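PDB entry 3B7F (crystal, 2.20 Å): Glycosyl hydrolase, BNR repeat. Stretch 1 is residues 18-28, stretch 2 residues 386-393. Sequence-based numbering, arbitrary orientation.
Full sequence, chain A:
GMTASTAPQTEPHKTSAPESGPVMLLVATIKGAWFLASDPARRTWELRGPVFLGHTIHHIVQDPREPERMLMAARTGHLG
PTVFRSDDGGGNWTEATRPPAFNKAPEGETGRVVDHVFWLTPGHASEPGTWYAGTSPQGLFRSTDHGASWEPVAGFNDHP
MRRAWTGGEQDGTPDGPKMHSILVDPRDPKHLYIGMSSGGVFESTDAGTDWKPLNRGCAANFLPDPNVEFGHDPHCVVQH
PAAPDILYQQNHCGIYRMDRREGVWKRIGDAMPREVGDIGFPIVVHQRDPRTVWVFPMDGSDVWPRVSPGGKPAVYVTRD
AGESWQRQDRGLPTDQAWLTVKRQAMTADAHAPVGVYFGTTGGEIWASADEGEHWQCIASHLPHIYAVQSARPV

Stretch 1, residues 18-28: PESGPVMLLVA
Stretch 2 (386-393) YAVQSARP

Residues 24-28 and 386-391, more than 350 positions apart in sequence, form neighbouring antiparallel strands whose axes run at 159° and approach to 4.5 Å. The register pairs M24 with A391, L25 with S390, L26 with Q389, V27 with V388 and A28 with A387, at CA-CA separations of 4.6 to 5.1 Å. Backbone angles are extended throughout (L26 -107/112, Q389 -138/133) until Y386, where psi turns to -43°.

Three pairs carry reciprocal hydrogen bonds: M24 N to A391 O (3.0 Å) and A391 N to M24 O (2.9 Å); L26 N to Q389 O (2.8 Å) and Q389 N to L26 O (3.1 Å); A28 N to A387 O (2.9 Å) and A387 N to A28 O (3.3 Å). A28 O also accepts Y386 N at 2.9 Å. The intervening pairs contribute CA-H...O contacts instead, such as L25 CA to Q389 O at 3.3 Å.

One sheet face bears M24, L26, A28, A387, Q389 and A391. Here A28 CB lies 3.9 Å from A387 CB, as their backbone pairing sets them. L26, with chi1 -43° (m) and chi2 180° (t), reaches diagonally to A391, placing CD2 3.8 Å from A391 CB. Q389 (chi1 t, chi2 p, chi3 54°) carries its amide away from stretch 1, and its closest side-chain approach to L26 is Q389 CB to L26 CB, 4.3 Å. Selenomethionine M24 is extended through chi1 (180°) and chi2 (164°), then bends at chi3 (-71°, m), which brings CE to 3.9 Å from P393 CB.

The other face bears L25, V27, V388 and S390. L25 is m,t, and its CB packs 4.2 Å from V388 CG1, a diagonal contact. V27 and V388 both adopt t; V27 CG1 and V388 CG2 are a looser 4.5 Å apart. S390 takes p (56°), and its OG is hydrogen-bonded elsewhere in the structure.

Beyond the strand, V23 (chi1 t) points its CB away, while P22, C-gamma exo, meets P393, C-gamma endo: CB of P22 is 3.7 Å from CG of P393, and O of P22 is 3.2 Å from CD of P393. G21, at 86/-162, occupies a conformation in which a CB would jam against the preceding carbonyl and clash with P22 CD. E19 points its CB toward stretch 2, and its chain (m, t, chi3 -4°) meets R392, whose CB points away but whose chain (m, t, p, chi4 -119°) comes nearer farther out, CD being the closest atom to E19 OE2. E19 OE2 lies 3.3 Å from R392 CD and 4.3 Å from R392 NE, opposite charges beyond salt-bridge range. In all, the contact buries 713 Å².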

# COMPACT_ATOMS: atom_id res chain seq x y z
N PRO A 18 20.92 3.76 -9.27
CA PRO A 18 19.60 4.37 -9.55
C PRO A 18 19.05 3.97 -10.92
O PRO A 18 19.84 3.79 -11.87
CB PRO A 18 19.86 5.88 -9.48
CG PRO A 18 21.22 6.02 -8.84
CD PRO A 18 21.97 4.79 -9.19
N GLU A 19 17.73 3.80 -11.00
CA GLU A 19 17.07 3.48 -12.26
C GLU A 19 17.05 4.73 -13.10
O GLU A 19 17.30 5.82 -12.61
CB GLU A 19 15.66 2.95 -12.07
CG GLU A 19 15.64 1.57 -11.43
CD GLU A 19 14.23 1.02 -11.25
OE1 GLU A 19 13.25 1.73 -11.54
OE2 GLU A 19 14.10 -0.15 -10.83
N SER A 20 16.77 4.54 -14.37
CA SER A 20 16.85 5.61 -15.33
C SER A 20 15.78 5.46 -16.41
O SER A 20 15.19 4.38 -16.59
CB SER A 20 18.24 5.56 -15.94
OG SER A 20 18.45 6.64 -16.80
N GLY A 21 15.54 6.55 -17.13
CA GLY A 21 14.57 6.54 -18.20
C GLY A 21 13.11 6.79 -17.80
O GLY A 21 12.84 7.33 -16.71
N PRO A 22 12.15 6.43 -18.68
CA PRO A 22 10.75 6.68 -18.44
C PRO A 22 10.20 5.98 -17.21
O PRO A 22 10.61 4.87 -16.91
CB PRO A 22 10.07 6.08 -19.68
CG PRO A 22 11.06 6.18 -20.74
CD PRO A 22 12.33 5.77 -19.99
N VAL A 23 9.30 6.67 -16.52
CA VAL A 23 8.56 6.13 -15.39
C VAL A 23 7.11 5.92 -15.84
O VAL A 23 6.57 6.66 -16.68
CB VAL A 23 8.65 7.07 -14.16
CG1 VAL A 23 7.72 6.64 -13.04
CG2 VAL A 23 10.07 7.13 -13.65
N MSE A 24 6.48 4.91 -15.26
CA MSE A 24 5.10 4.61 -15.49
C MSE A 24 4.41 4.61 -14.15
O MSE A 24 5.00 4.18 -13.18
CB MSE A 24 4.95 3.26 -16.17
CG MSE A 24 3.49 2.88 -16.46
SE MSE A 24 3.31 1.43 -17.75
CE MSE A 24 3.87 2.48 -19.32
N LEU A 25 3.18 5.13 -14.10
CA LEU A 25 2.36 5.11 -12.89
C LEU A 25 1.11 4.33 -13.28
O LEU A 25 0.57 4.59 -14.32
CB LEU A 25 1.99 6.51 -12.39
CG LEU A 25 3.12 7.48 -12.07
CD1 LEU A 25 2.50 8.81 -11.71
CD2 LEU A 25 4.06 6.96 -10.94
N LEU A 26 0.72 3.38 -12.45
CA LEU A 26 -0.41 2.48 -12.66
C LEU A 26 -1.46 2.97 -11.69
O LEU A 26 -1.26 2.83 -10.48
CB LEU A 26 0.00 1.05 -12.33
CG LEU A 26 1.37 0.55 -12.82
CD1 LEU A 26 1.57 -0.94 -12.37
CD2 LEU A 26 1.51 0.72 -14.32
N VAL A 27 -2.57 3.53 -12.22
CA VAL A 27 -3.55 4.22 -11.44
C VAL A 27 -4.87 3.47 -11.39
O VAL A 27 -5.55 3.33 -12.42
CB VAL A 27 -3.82 5.64 -12.03
CG1 VAL A 27 -4.78 6.41 -11.13
CG2 VAL A 27 -2.51 6.42 -12.25
N ALA A 28 -5.24 3.01 -10.19
CA ALA A 28 -6.46 2.26 -9.95
C ALA A 28 -7.51 3.21 -9.43
O ALA A 28 -7.26 3.95 -8.47
CB ALA A 28 -6.21 1.14 -8.92
N TYR A 386 -7.93 4.99 -5.84
CA TYR A 386 -7.63 4.00 -4.79
C TYR A 386 -6.11 3.75 -4.65
O TYR A 386 -5.59 3.75 -3.55
CB TYR A 386 -8.33 2.65 -5.02
CG TYR A 386 -9.81 2.62 -4.77
CD1 TYR A 386 -10.31 2.89 -3.50
CD2 TYR A 386 -10.72 2.27 -5.74
CE1 TYR A 386 -11.68 2.86 -3.24
CE2 TYR A 386 -12.11 2.22 -5.47
CZ TYR A 386 -12.58 2.53 -4.22
OH TYR A 386 -13.93 2.50 -3.89
N ALA A 387 -5.41 3.62 -5.78
CA ALA A 387 -4.00 3.28 -5.78
C ALA A 387 -3.21 3.90 -6.92
O ALA A 387 -3.73 4.08 -8.02
CB ALA A 387 -3.84 1.75 -5.85
N VAL A 388 -1.94 4.20 -6.64
CA VAL A 388 -0.99 4.73 -7.60
C VAL A 388 0.27 3.95 -7.29
O VAL A 388 0.65 3.87 -6.14
CB VAL A 388 -0.75 6.23 -7.49
CG1 VAL A 388 0.24 6.69 -8.56
CG2 VAL A 388 -2.08 7.01 -7.61
N GLN A 389 0.86 3.35 -8.32
CA GLN A 389 2.02 2.52 -8.20
C GLN A 389 3.03 2.80 -9.33
O GLN A 389 2.66 2.87 -10.49
CB GLN A 389 1.53 1.09 -8.29
CG GLN A 389 2.55 0.01 -8.13
CD GLN A 389 3.07 -0.14 -6.71
OE1 GLN A 389 2.31 -0.29 -5.76
NE2 GLN A 389 4.39 -0.16 -6.58
N SER A 390 4.30 2.96 -8.98
CA SER A 390 5.35 3.12 -9.99
C SER A 390 5.65 1.78 -10.69
O SER A 390 5.40 0.69 -10.14
CB SER A 390 6.62 3.70 -9.39
OG SER A 390 7.09 2.91 -8.31
N ALA A 391 6.14 1.88 -11.93
CA ALA A 391 6.44 0.74 -12.78
C ALA A 391 7.48 1.15 -13.81
O ALA A 391 7.63 2.35 -14.13
CB ALA A 391 5.18 0.20 -13.45
N ARG A 392 8.22 0.16 -14.28
CA ARG A 392 9.24 0.33 -15.32
C ARG A 392 8.62 -0.08 -16.64
O ARG A 392 8.22 -1.22 -16.77
CB ARG A 392 10.46 -0.55 -15.06
CG ARG A 392 11.43 0.05 -14.05
CD ARG A 392 12.63 -0.83 -13.68
NE ARG A 392 13.16 -1.63 -14.80
CZ ARG A 392 13.23 -2.97 -14.88
NH1 ARG A 392 12.87 -3.78 -13.87
NH2 ARG A 392 13.72 -3.52 -16.00
N PRO A 393 8.52 0.84 -17.61
CA PRO A 393 7.99 0.43 -18.92
C PRO A 393 9.02 -0.35 -19.74
O PRO A 393 8.68 -1.40 -20.28
CB PRO A 393 7.67 1.75 -19.60
CG PRO A 393 8.61 2.72 -18.97
CD PRO A 393 8.84 2.28 -17.58